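Local coordinates for regulator of nonsense transcripts 2 (PDB 4CEM), which acts in nonsense-mediated mRNA decay, its first MIF4G domain being an all-helical module that probably serves as a scaffold for protein contacts, at residues H75-L80 with C110-Q115; N296-A301 with E306-L311; F162-G167 with P230-P235; M5-E10 with A215-L220. All blocks are in the same frame, centred on the assembly; numbering follows the deposited sequence.

In the fold
Segment 5-10 opens interaction 4 at the start of helix 6-33. The loop stays open until 215-220, at the end of helix 209-218, so one long span of the chain lies inside it. Interaction 1 is nested in that loop and joins helix 70-79 to helix 103-116. Interaction 3 opens at 162-167 inside the same loop but closes at 230-235, beyond its end, so interactions 3 and 4 cross. Interaction 3 ties helix 164-181 to helix 230-259. Interaction 2 comes last and in series with the rest: the tail 306-311 folds back on helix 283-303. Interactions 1 and 2 lie on opposite sides of the chain's centre, with their centres about 44 Å apart.

Interaction 1. Residues H75-L80 with C110-Q115; sequences HDFNGL and CSLFHQ
F77 reaches from helix 70-79 into the surface of helix 103-116 and meets L112 and F113. This is the tight part of the contact. A chi1 of 179°, trans to the backbone N, carries the F77 ring across to the other helix. The ring edge points at the face of F113 in a T-shaped stack. The ring centroids are 4.8 Å apart and the planes stand at 71°. F77 CE1 sits over the centre of the F113 ring, 3.7 Å from F113 CG. L112 covers a face of F77 instead: L112 CB lies 4.0 Å from the F77 ring centroid in a CH-pi contact. F113 is also stacked with F120 of helix 120-137, so the aromatic packing continues into the next helix of this all-helical MIF4G domain.

The other side of helix 70-79 is looser. H75 is exposed there and does not touch the other segment. Its ND1 makes a weak hydrogen bond to OD1 of the adjacent D76. N78 reaches R116 at the margin. No hydrogen bond or salt bridge joins the two segments, which implies that the contact rests on van der Waals and aromatic packing, including F77 CZ against the L112 backbone.

Interaction 2. Residues N296-A301 with E306-L311; sequences NSQSLA and ENMPDL
A301 and E306 are joined through their backbones. E306 N donates to A301 O at 2.6 Å, with an N-H...O angle of 146°. The donor N lies tilted 20° from the carbonyl plane. This is the single hydrogen bond between the segments, and it links residues five apart across the end of helix 283-303. E306 O lies 3.4 Å from A301 CB.

The motif is a helix end followed by a chain reversal. After the last turn of helix 283-303 the chain runs back as an irregular tail along the same helix. L311 lies further along it, on Y290 and L294. E306 and P309 also touch helix 230-259, so the tail borders two helices of the MIF4G domain.

The van der Waals contacts centre on M308, a selenomethionine. Its chain bends at chi2 (79°) and again at chi3, bringing SE and CE onto the helix. M308 CE lies 4.0 Å from A301 CB and 3.6 Å from Q298 CB. The side chains of M308 and Q298 meet at about a right angle, with CE beside the CB-CG part of the glutamine. M308 SE lies 4.1 Å from S297 CB and also touches the polar backbone, 3.6 Å from S297 O.

The S297 hydroxyl plays no part in this packing: OG is hydrogen-bonded to L293 O, one turn earlier in the helix.

Interaction 3. Residues F162-G167 with P230-P235; sequences FTDKEG and PEKQQP
D164 and K232 meet between the starts of two helices, and their side chains cross at about a right angle. In both residues the bond to CB is directed at the other segment. The aspartate is short and stands at the first turn of helix 164-181. A chi1 of -73° sets its CG opposite the carbonyl carbon and turns OD2 to K232 NZ. The lysine does the reaching: its chain is extended beyond CG and brings NZ to the carboxylate. K232 NZ donates to D164 OD2 at 2.9 Å in a salt bridge. OD2 accepts with its anti lone pair, on the side away from OD1. K232 NZ also passes 3.7 Å from D164 CB, and K232 CD lies 3.7 Å from D164 OD2. The other oxygen, OD1, makes a salt bridge with R29. Two cations therefore share this carboxylate, which probably keeps it ionised.

The helix start beneath it is fixed by a capping box. E166 N donates to T163 OG1 at 3.3 Å, and T163 N donates to E166 OE1 at 3.0 Å with an angle of 172°.

The contact lies at the surface and joins the first turns of helices 164-181 and 230-259. K232 also touches L168, and P235 reaches Y172. Through R29 the salt bridge extends to helix 6-33, while F162 packs against helices 120-137 and 143-158.

Interaction 4. Residues M5-E10 with A215-L220; sequences MKEKEE and AEKFNL
K8 crosses the F218 ring at a slant. CG stands anti to the backbone N (chi1 175°), and the extended chain beyond it carries NZ past the ring to a water by F218 O. K8 CB meets F218 CE1 at 3.7 Å. K8 CG comes next, 4.1 Å from F218 CD1. K8 CD then lies 4.0 Å from F218 CD1. At the tip, K8 NZ donates to that water at 2.9 Å. The water in turn donates to F218 O, also at 2.9 Å. At the root of the side chain, K8 CA makes an off-centre CH-pi contact, 4.2 Å from the F218 ring centroid.

The contact is a helix-end packing on the surface. The first turns of the long helix 6-33 rest against the last turn of helix 209-218, and N219 then leaves the helix with a positive phi. F218 also touches S11.

Beside the ring, K217 and E7 form a salt bridge. Their side chains cross at about a right angle. K217 NZ donates to E7 OE1 at 2.9 Å, coming from above the carboxylate plane, 41° out of it. K217 CG lies over one face of the F218 ring, offset toward its rim.

Interaction 1. Residues H75-L80 with C110-Q115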
loop_
_atom_site.group_PDB
_atom_site.type_symbol
_atom_site.label_atom_id
_atom_site.label_comp_id
_atom_site.label_asym_id
_atom_site.label_seq_id
_atom_site.Cartn_x
_atom_site.Cartn_y
_atom_site.Cartn_z
ATOM N N HIS A 75 0.620 -15.107 -21.589
ATOM C CA HIS A 75 0.561 -15.835 -22.858
ATOM C C HIS A 75 -0.274 -15.088 -23.865
ATOM O O HIS A 75 0.152 -14.869 -24.988
ATOM C CB HIS A 75 -0.003 -17.232 -22.639
ATOM C CG HIS A 75 -0.270 -17.987 -23.915
ATOM N ND1 HIS A 75 -1.444 -17.905 -24.567
ATOM C CD2 HIS A 75 0.530 -18.859 -24.652
ATOM C CE1 HIS A 75 -1.398 -18.681 -25.668
ATOM N NE2 HIS A 75 -0.190 -19.262 -25.719
ATOM N N ASP A 76 -1.465 -14.669 -23.463
ATOM C CA ASP A 76 -2.315 -13.883 -24.340
ATOM C C ASP A 76 -1.634 -12.587 -24.726
ATOM O O ASP A 76 -1.558 -12.254 -25.911
ATOM C CB ASP A 76 -3.655 -13.573 -23.680
ATOM C CG ASP A 76 -4.503 -14.807 -23.470
ATOM O OD1 ASP A 76 -4.210 -15.864 -24.090
ATOM O OD2 ASP A 76 -5.466 -14.721 -22.671
ATOM N N PHE A 77 -1.142 -11.856 -23.731
ATOM C CA PHE A 77 -0.449 -10.596 -23.987
ATOM C C PHE A 77 0.573 -10.709 -25.121
ATOM O O PHE A 77 0.594 -9.867 -26.025
ATOM C CB PHE A 77 0.245 -10.098 -22.720
ATOM C CG PHE A 77 1.002 -8.809 -22.907
ATOM C CD1 PHE A 77 0.374 -7.588 -22.722
ATOM C CD2 PHE A 77 2.346 -8.820 -23.258
ATOM C CE1 PHE A 77 1.066 -6.403 -22.889
ATOM C CE2 PHE A 77 3.046 -7.638 -23.420
ATOM C CZ PHE A 77 2.404 -6.426 -23.239
ATOM N N ASN A 78 1.402 -11.751 -25.091
ATOM C CA ASN A 78 2.491 -11.846 -26.058
ATOM C C ASN A 78 2.048 -12.034 -27.501
ATOM O O ASN A 78 2.831 -11.780 -28.422
ATOM C CB ASN A 78 3.509 -12.915 -25.657
ATOM C CG ASN A 78 4.417 -12.445 -24.525
ATOM O OD1 ASN A 78 4.975 -11.342 -24.576
ATOM N ND2 ASN A 78 4.555 -13.272 -23.487
ATOM N N GLY A 79 0.803 -12.464 -27.700
ATOM C CA GLY A 79 0.272 -12.706 -29.042
ATOM C C GLY A 79 -0.533 -11.563 -29.650
ATOM O O GLY A 79 -0.802 -11.565 -30.853
ATOM N N LEU A 80 -0.912 -10.596 -28.819
ATOM C CA LEU A 80 -1.766 -9.495 -29.229
ATOM C C LEU A 80 -0.966 -8.250 -29.608
ATOM O O LEU A 80 0.076 -7.968 -29.029
ATOM C CB LEU A 80 -2.710 -9.119 -28.088
ATOM C CG LEU A 80 -3.651 -10.165 -27.504
ATOM C CD1 LEU A 80 -4.496 -9.529 -26.419
ATOM C CD2 LEU A 80 -4.545 -10.742 -28.584
ATOM N N CYS A 110 1.828 -4.906 -15.846
ATOM C CA CYS A 110 2.149 -3.510 -16.139
ATOM C C CYS A 110 3.566 -3.355 -16.725
ATOM O O CYS A 110 3.802 -2.477 -17.561
ATOM C CB CYS A 110 1.982 -2.633 -14.896
ATOM S SG CYS A 110 0.270 -2.332 -14.387
ATOM N N SER A 111 4.491 -4.224 -16.314
ATOM C CA SER A 111 5.867 -4.186 -16.818
ATOM C C SER A 111 5.974 -4.708 -18.240
ATOM O O SER A 111 6.784 -4.213 -19.022
ATOM C CB SER A 111 6.812 -4.976 -15.907
ATOM O OG SER A 111 6.807 -4.447 -14.592
ATOM N N LEU A 112 5.179 -5.716 -18.587
ATOM C CA LEU A 112 5.183 -6.207 -19.967
ATOM C C LEU A 112 4.607 -5.138 -20.911
ATOM O O LEU A 112 5.123 -4.930 -22.005
ATOM C CB LEU A 112 4.412 -7.520 -20.097
ATOM C CG LEU A 112 4.914 -8.747 -19.330
ATOM C CD1 LEU A 112 3.920 -9.887 -19.491
ATOM C CD2 LEU A 112 6.296 -9.169 -19.799
ATOM N N PHE A 113 3.553 -4.455 -20.477
ATOM C CA PHE A 113 2.985 -3.332 -21.239
ATOM C C PHE A 113 4.024 -2.241 -21.417
ATOM O O PHE A 113 4.330 -1.832 -22.531
ATOM C CB PHE A 113 1.762 -2.738 -20.525
ATOM C CG PHE A 113 0.448 -3.332 -20.955
ATOM C CD1 PHE A 113 -0.146 -2.939 -22.152
ATOM C CD2 PHE A 113 -0.201 -4.271 -20.168
ATOM C CE1 PHE A 113 -1.358 -3.471 -22.552
ATOM C CE2 PHE A 113 -1.414 -4.810 -20.564
ATOM C CZ PHE A 113 -1.994 -4.410 -21.758
ATOM N N HIS A 114 4.568 -1.786 -20.296
ATOM C CA HIS A 114 5.557 -0.718 -20.295
ATOM C C HIS A 114 6.727 -1.030 -21.170
ATOM O O HIS A 114 7.185 -0.168 -21.899
ATOM C CB HIS A 114 6.040 -0.451 -18.881
ATOM C CG HIS A 114 7.179 0.534 -18.805
ATOM N ND1 HIS A 114 7.048 1.816 -19.180
ATOM C CD2 HIS A 114 8.497 0.379 -18.374
ATOM C CE1 HIS A 114 8.221 2.452 -19.002
ATOM N NE2 HIS A 114 9.106 1.565 -18.508
ATOM N N GLN A 115 7.209 -2.272 -21.121
ATOM C CA GLN A 115 8.394 -2.668 -21.888
ATOM C C GLN A 115 8.112 -2.798 -23.385
ATOM O O GLN A 115 9.038 -2.736 -24.199
ATOM C CB GLN A 115 9.005 -3.967 -21.343
ATOM C CG GLN A 115 9.723 -3.803 -20.008
ATOM C CD GLN A 115 9.921 -5.120 -19.263
ATOM O OE1 GLN A 115 10.282 -6.132 -19.858
ATOM N NE2 GLN A 115 9.698 -5.103 -17.957
#

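Interaction 2. Residues N296-A301 with E306-L311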
loop_
_atom_site.group_PDB
_atom_site.type_symbol
_atom_site.label_atom_id
_atom_site.label_comp_id
_atom_site.label_asym_id
_atom_site.label_seq_id
_atom_site.Cartn_x
_atom_site.Cartn_y
_atom_site.Cartn_z
ATOM N N ASN A 296 -3.293 -1.160 16.316
ATOM C CA ASN A 296 -2.761 -0.422 15.169
ATOM C C ASN A 296 -1.653 0.562 15.530
ATOM O O ASN A 296 -0.736 0.789 14.740
ATOM C CB ASN A 296 -3.879 0.351 14.473
ATOM C CG ASN A 296 -4.900 -0.553 13.834
ATOM O OD1 ASN A 296 -4.653 -1.736 13.626
ATOM N ND2 ASN A 296 -6.057 0.002 13.515
ATOM N N SER A 297 -1.751 1.162 16.714
ATOM C CA SER A 297 -0.741 2.109 17.178
ATOM C C SER A 297 0.584 1.402 17.458
ATOM O O SER A 297 1.654 1.903 17.103
ATOM C CB SER A 297 -1.230 2.846 18.428
ATOM O OG SER A 297 -2.325 3.699 18.121
ATOM N N GLN A 298 0.498 0.237 18.095
ATOM C CA GLN A 298 1.665 -0.604 18.350
ATOM C C GLN A 298 2.269 -1.072 17.040
ATOM O O GLN A 298 3.486 -1.034 16.846
ATOM C CB GLN A 298 1.271 -1.820 19.186
ATOM C CG GLN A 298 0.826 -1.500 20.608
ATOM C CD GLN A 298 0.130 -2.668 21.277
ATOM O OE1 GLN A 298 -0.732 -3.321 20.688
ATOM N NE2 GLN A 298 0.503 -2.938 22.516
ATOM N N SER A 299 1.393 -1.505 16.144
ATOM C CA SER A 299 1.793 -2.008 14.849
ATOM C C SER A 299 2.611 -0.978 14.067
ATOM O O SER A 299 3.620 -1.323 13.456
ATOM C CB SER A 299 0.549 -2.420 14.063
ATOM O OG SER A 299 0.906 -3.113 12.887
ATOM N N LEU A 300 2.191 0.285 14.119
ATOM C CA LEU A 300 2.817 1.359 13.343
ATOM C C LEU A 300 4.031 1.974 14.047
ATOM O O LEU A 300 4.949 2.484 13.398
ATOM C CB LEU A 300 1.783 2.455 13.042
ATOM C CG LEU A 300 2.240 3.624 12.157
ATOM C CD1 LEU A 300 2.697 3.108 10.805
ATOM C CD2 LEU A 300 1.134 4.653 11.992
ATOM N N ALA A 301 4.023 1.959 15.372
ATOM C CA ALA A 301 5.171 2.418 16.154
ATOM C C ALA A 301 6.389 1.566 15.815
ATOM O O ALA A 301 7.506 2.061 15.703
ATOM C CB ALA A 301 4.863 2.324 17.642
ATOM N N GLU A 306 9.248 3.831 16.591
ATOM C CA GLU A 306 8.926 4.787 17.646
ATOM C C GLU A 306 8.476 4.051 18.902
ATOM O O GLU A 306 7.947 2.938 18.823
ATOM C CB GLU A 306 7.823 5.736 17.171
ATOM C CG GLU A 306 8.264 6.707 16.088
ATOM C CD GLU A 306 9.227 7.765 16.595
ATOM O OE1 GLU A 306 9.471 7.838 17.819
ATOM O OE2 GLU A 306 9.744 8.543 15.770
ATOM N N ASN A 307 8.708 4.661 20.061
ATOM C CA ASN A 307 8.184 4.124 21.319
ATOM C C ASN A 307 6.710 4.488 21.455
ATOM O O ASN A 307 6.249 5.479 20.880
ATOM C CB ASN A 307 8.971 4.649 22.532
ATOM C CG ASN A 307 10.228 3.843 22.815
ATOM O OD1 ASN A 307 10.223 2.613 22.745
ATOM N ND2 ASN A 307 11.313 4.536 23.158
HETATM N N MSE A 308 5.973 3.678 22.207
HETATM C CA MSE A 308 4.584 3.989 22.526
HETATM C C MSE A 308 4.560 4.943 23.685
HETATM O O MSE A 308 5.373 4.813 24.605
HETATM C CB MSE A 308 3.840 2.735 22.960
HETATM C CG MSE A 308 2.359 2.793 22.580
HETATM SE SE MSE A 308 2.154 2.347 20.672
HETATM C CE MSE A 308 3.203 0.689 20.858
ATOM N N PRO A 309 3.633 5.920 23.674
ATOM C CA PRO A 309 3.462 6.700 24.897
ATOM C C PRO A 309 2.959 5.814 26.027
ATOM O O PRO A 309 2.374 4.754 25.770
ATOM C CB PRO A 309 2.403 7.734 24.510
ATOM C CG PRO A 309 1.681 7.116 23.362
ATOM C CD PRO A 309 2.758 6.416 22.597
ATOM N N ASP A 310 3.183 6.247 27.262
ATOM C CA ASP A 310 2.887 5.405 28.416
ATOM C C ASP A 310 1.439 5.582 28.870
ATOM O O ASP A 310 0.945 6.707 28.966
ATOM C CB ASP A 310 3.864 5.696 29.561
ATOM C CG ASP A 310 4.297 4.438 30.284
ATOM O OD1 ASP A 310 3.486 3.490 30.370
ATOM O OD2 ASP A 310 5.451 4.390 30.751
ATOM N N LEU A 311 0.776 4.461 29.151
ATOM C CA LEU A 311 -0.653 4.441 29.465
ATOM C C LEU A 311 -0.879 3.928 30.897
ATOM O O LEU A 311 -0.912 2.714 31.116
ATOM C CB LEU A 311 -1.382 3.554 28.454
ATOM C CG LEU A 311 -1.148 3.907 26.978
ATOM C CD1 LEU A 311 -1.675 2.809 26.065
ATOM C CD2 LEU A 311 -1.776 5.249 26.633
#

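Interaction 3. Residues F162-G167 with P230-P235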
loop_
_atom_site.group_PDB
_atom_site.type_symbol
_atom_site.label_atom_id
_atom_site.label_comp_id
_atom_site.label_asym_id
_atom_site.label_seq_id
_atom_site.Cartn_x
_atom_site.Cartn_y
_atom_site.Cartn_z
ATOM N N PHE A 162 6.756 4.250 -13.354
ATOM C CA PHE A 162 6.768 5.700 -13.133
ATOM C C PHE A 162 8.154 6.179 -12.700
ATOM O O PHE A 162 8.846 5.494 -11.950
ATOM C CB PHE A 162 5.772 6.100 -12.045
ATOM C CG PHE A 162 4.355 5.722 -12.336
ATOM C CD1 PHE A 162 3.886 5.601 -13.640
ATOM C CD2 PHE A 162 3.467 5.524 -11.293
ATOM C CE1 PHE A 162 2.568 5.250 -13.888
ATOM C CE2 PHE A 162 2.146 5.183 -11.539
ATOM C CZ PHE A 162 1.699 5.046 -12.840
ATOM N N THR A 163 8.533 7.374 -13.141
ATOM C CA THR A 163 9.795 7.971 -12.742
ATOM C C THR A 163 9.659 8.405 -11.306
ATOM O O THR A 163 8.553 8.484 -10.793
ATOM C CB THR A 163 10.141 9.209 -13.584
ATOM O OG1 THR A 163 9.147 10.235 -13.375
ATOM C CG2 THR A 163 10.253 8.849 -15.071
ATOM N N ASP A 164 10.777 8.687 -10.652
ATOM C CA ASP A 164 10.728 9.117 -9.264
ATOM C C ASP A 164 9.821 10.333 -9.113
ATOM O O ASP A 164 8.916 10.318 -8.279
ATOM C CB ASP A 164 12.129 9.435 -8.739
ATOM C CG ASP A 164 12.975 8.185 -8.492
ATOM O OD1 ASP A 164 12.520 7.045 -8.728
ATOM O OD2 ASP A 164 14.124 8.355 -8.046
ATOM N N LYS A 165 10.041 11.366 -9.936
ATOM C CA LYS A 165 9.216 12.586 -9.888
ATOM C C LYS A 165 7.732 12.243 -9.946
ATOM O O LYS A 165 6.996 12.510 -9.003
ATOM C CB LYS A 165 9.535 13.537 -11.045
ATOM C CG LYS A 165 10.887 14.224 -10.982
ATOM C CD LYS A 165 11.056 15.198 -12.143
ATOM C CE LYS A 165 12.307 16.066 -11.994
ATOM N NZ LYS A 165 12.229 17.324 -12.797
ATOM N N GLU A 166 7.314 11.633 -11.053
ATOM C CA GLU A 166 5.909 11.327 -11.310
ATOM C C GLU A 166 5.297 10.532 -10.163
ATOM O O GLU A 166 4.320 10.965 -9.551
ATOM C CB GLU A 166 5.771 10.507 -12.597
ATOM C CG GLU A 166 6.197 11.207 -13.887
ATOM C CD GLU A 166 6.467 10.229 -15.036
ATOM O OE1 GLU A 166 6.703 9.020 -14.772
ATOM O OE2 GLU A 166 6.457 10.677 -16.213
ATOM N N GLY A 167 5.891 9.376 -9.872
ATOM C CA GLY A 167 5.361 8.439 -8.886
ATOM C C GLY A 167 5.467 8.885 -7.433
ATOM O O GLY A 167 4.511 8.738 -6.663
ATOM N N PRO A 230 17.855 8.745 0.033
ATOM C CA PRO A 230 17.410 9.224 1.354
ATOM C C PRO A 230 16.738 10.603 1.356
ATOM O O PRO A 230 15.866 10.841 2.187
ATOM C CB PRO A 230 18.704 9.249 2.180
ATOM C CG PRO A 230 19.615 8.283 1.505
ATOM C CD PRO A 230 19.267 8.316 0.042
ATOM N N GLU A 231 17.130 11.489 0.436
ATOM C CA GLU A 231 16.518 12.833 0.321
ATOM C C GLU A 231 15.062 12.728 -0.123
ATOM O O GLU A 231 14.184 13.392 0.427
ATOM C CB GLU A 231 17.267 13.724 -0.681
ATOM C CG GLU A 231 18.684 14.124 -0.281
ATOM C CD GLU A 231 19.713 13.009 -0.440
ATOM O OE1 GLU A 231 19.481 12.073 -1.246
ATOM O OE2 GLU A 231 20.760 13.069 0.249
ATOM N N LYS A 232 14.811 11.893 -1.125
ATOM C CA LYS A 232 13.453 11.666 -1.615
ATOM C C LYS A 232 12.581 10.904 -0.622
ATOM O O LYS A 232 11.360 11.011 -0.655
ATOM C CB LYS A 232 13.494 10.925 -2.952
ATOM C CG LYS A 232 14.045 11.759 -4.100
ATOM C CD LYS A 232 14.314 10.910 -5.334
ATOM C CE LYS A 232 14.631 11.765 -6.542
ATOM N NZ LYS A 232 15.325 10.968 -7.584
ATOM N N GLN A 233 13.211 10.134 0.257
ATOM C CA GLN A 233 12.489 9.366 1.270
ATOM C C GLN A 233 12.037 10.236 2.434
ATOM O O GLN A 233 10.964 10.017 2.989
ATOM C CB GLN A 233 13.372 8.241 1.806
ATOM C CG GLN A 233 13.563 7.082 0.847
ATOM C CD GLN A 233 14.531 6.048 1.377
ATOM O OE1 GLN A 233 15.421 6.380 2.146
ATOM N NE2 GLN A 233 14.359 4.784 0.970
ATOM N N GLN A 234 12.856 11.223 2.797
ATOM C CA GLN A 234 12.611 12.060 3.980
ATOM C C GLN A 234 11.193 12.634 4.087
ATOM O O GLN A 234 10.539 12.456 5.114
ATOM C CB GLN A 234 13.658 13.183 4.079
ATOM C CG GLN A 234 13.700 13.880 5.433
ATOM C CD GLN A 234 13.906 12.911 6.581
ATOM O OE1 GLN A 234 14.856 12.123 6.582
ATOM N NE2 GLN A 234 13.008 12.955 7.561
ATOM N N PRO A 235 10.704 13.317 3.034
ATOM C CA PRO A 235 9.329 13.828 3.117
ATOM C C PRO A 235 8.320 12.761 3.525
ATOM O O PRO A 235 7.458 13.014 4.367
ATOM C CB PRO A 235 9.037 14.301 1.695
ATOM C CG PRO A 235 10.370 14.593 1.106
ATOM C CD PRO A 235 11.318 13.605 1.725
#

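Interaction 4. Residues M5-E10 with A215-L220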
loop_
_atom_site.group_PDB
_atom_site.type_symbol
_atom_site.label_atom_id
_atom_site.label_comp_id
_atom_site.label_asym_id
_atom_site.label_seq_id
_atom_site.Cartn_x
_atom_site.Cartn_y
_atom_site.Cartn_z
HETATM N N MSE A 5 13.543 -23.109 18.235
HETATM C CA MSE A 5 12.807 -21.940 18.804
HETATM C C MSE A 5 11.944 -21.300 17.743
HETATM O O MSE A 5 12.334 -21.210 16.577
HETATM C CB MSE A 5 13.827 -20.954 19.389
HETATM C CG MSE A 5 13.212 -19.772 20.143
HETATM SE SE MSE A 5 11.949 -20.331 21.561
HETATM C CE MSE A 5 12.920 -21.888 22.292
ATOM N N LYS A 6 10.756 -20.856 18.154
ATOM C CA LYS A 6 9.780 -20.234 17.257
ATOM C C LYS A 6 10.242 -18.862 16.769
ATOM O O LYS A 6 10.140 -18.553 15.585
ATOM C CB LYS A 6 8.425 -20.104 17.964
ATOM C CG LYS A 6 7.330 -19.464 17.121
ATOM C CD LYS A 6 5.928 -19.865 17.567
ATOM C CE LYS A 6 4.899 -19.603 16.472
ATOM N NZ LYS A 6 3.546 -20.142 16.790
ATOM N N GLU A 7 10.747 -18.047 17.690
ATOM C CA GLU A 7 11.186 -16.684 17.381
ATOM C C GLU A 7 12.247 -16.614 16.276
ATOM O O GLU A 7 12.265 -15.674 15.484
ATOM C CB GLU A 7 11.725 -16.009 18.640
ATOM C CG GLU A 7 11.586 -14.499 18.620
ATOM C CD GLU A 7 12.508 -13.807 19.605
ATOM O OE1 GLU A 7 12.859 -14.420 20.637
ATOM O OE2 GLU A 7 12.880 -12.644 19.343
ATOM N N LYS A 8 13.133 -17.602 16.226
ATOM C CA LYS A 8 14.155 -17.641 15.188
ATOM C C LYS A 8 13.549 -17.948 13.810
ATOM O O LYS A 8 13.961 -17.370 12.806
ATOM C CB LYS A 8 15.270 -18.640 15.542
ATOM C CG LYS A 8 16.312 -18.813 14.444
ATOM C CD LYS A 8 17.653 -19.293 14.971
ATOM C CE LYS A 8 18.715 -19.249 13.878
ATOM N NZ LYS A 8 20.107 -19.308 14.413
ATOM N N GLU A 9 12.574 -18.849 13.759
ATOM C CA GLU A 9 11.993 -19.250 12.477
ATOM C C GLU A 9 11.201 -18.114 11.837
ATOM O O GLU A 9 11.226 -17.943 10.617
ATOM C CB GLU A 9 11.132 -20.502 12.638
ATOM C CG GLU A 9 11.957 -21.757 12.906
ATOM C CD GLU A 9 11.117 -23.022 13.046
ATOM O OE1 GLU A 9 9.985 -22.940 13.576
ATOM O OE2 GLU A 9 11.596 -24.106 12.633
ATOM N N GLU A 10 10.516 -17.333 12.664
ATOM C CA GLU A 10 9.820 -16.149 12.185
ATOM C C GLU A 10 10.800 -15.122 11.622
ATOM O O GLU A 10 10.541 -14.526 10.575
ATOM C CB GLU A 10 8.983 -15.526 13.301
ATOM C CG GLU A 10 7.705 -16.300 13.596
ATOM C CD GLU A 10 7.134 -16.019 14.978
ATOM O OE1 GLU A 10 7.505 -14.988 15.598
ATOM O OE2 GLU A 10 6.304 -16.838 15.440
ATOM N N ALA A 215 17.857 -8.511 13.253
ATOM C CA ALA A 215 19.198 -8.414 12.675
ATOM C C ALA A 215 20.260 -8.576 13.752
ATOM O O ALA A 215 21.192 -9.353 13.590
ATOM C CB ALA A 215 19.377 -7.088 11.949
ATOM N N GLU A 216 20.101 -7.850 14.853
ATOM C CA GLU A 216 21.065 -7.887 15.939
ATOM C C GLU A 216 21.045 -9.242 16.645
ATOM O O GLU A 216 22.096 -9.837 16.864
ATOM C CB GLU A 216 20.796 -6.745 16.932
ATOM C CG GLU A 216 21.715 -6.686 18.149
ATOM C CD GLU A 216 23.179 -6.418 17.812
ATOM O OE1 GLU A 216 23.464 -5.822 16.750
ATOM O OE2 GLU A 216 24.055 -6.798 18.631
ATOM N N LYS A 217 19.853 -9.732 16.968
ATOM C CA LYS A 217 19.698 -10.950 17.759
ATOM C C LYS A 217 20.184 -12.202 17.036
ATOM O O LYS A 217 20.750 -13.096 17.669
ATOM C CB LYS A 217 18.232 -11.130 18.147
ATOM C CG LYS A 217 17.976 -12.075 19.303
ATOM C CD LYS A 217 16.489 -12.090 19.638
ATOM C CE LYS A 217 16.194 -12.597 21.046
ATOM N NZ LYS A 217 15.704 -14.000 21.050
ATOM N N PHE A 218 19.967 -12.265 15.722
ATOM C CA PHE A 218 20.238 -13.485 14.951
ATOM C C PHE A 218 21.322 -13.318 13.890
ATOM O O PHE A 218 21.591 -14.238 13.109
ATOM C CB PHE A 218 18.945 -13.980 14.322
ATOM C CG PHE A 218 17.872 -14.286 15.325
ATOM C CD1 PHE A 218 17.944 -15.441 16.115
ATOM C CD2 PHE A 218 16.789 -13.433 15.494
ATOM C CE1 PHE A 218 16.948 -15.739 17.044
ATOM C CE2 PHE A 218 15.790 -13.726 16.419
ATOM C CZ PHE A 218 15.875 -14.882 17.198
ATOM N N ASN A 219 21.954 -12.147 13.883
ATOM C CA ASN A 219 23.050 -11.839 12.960
ATOM C C ASN A 219 22.673 -12.101 11.506
ATOM O O ASN A 219 23.430 -12.683 10.723
ATOM C CB ASN A 219 24.309 -12.593 13.379
ATOM C CG ASN A 219 24.788 -12.177 14.756
ATOM O OD1 ASN A 219 25.295 -11.071 14.937
ATOM N ND2 ASN A 219 24.616 -13.051 15.732
ATOM N N LEU A 220 21.472 -11.653 11.170
ATOM C CA LEU A 220 20.968 -11.676 9.823
ATOM C C LEU A 220 21.152 -10.289 9.214
ATOM O O LEU A 220 20.807 -9.283 9.832
ATOM C CB LEU A 220 19.489 -12.024 9.842
ATOM C CG LEU A 220 19.142 -13.370 10.479
ATOM C CD1 LEU A 220 17.628 -13.461 10.703
ATOM C CD2 LEU A 220 19.665 -14.534 9.636
HETATM O O HOH W 1 21.564 -16.789 14.507
#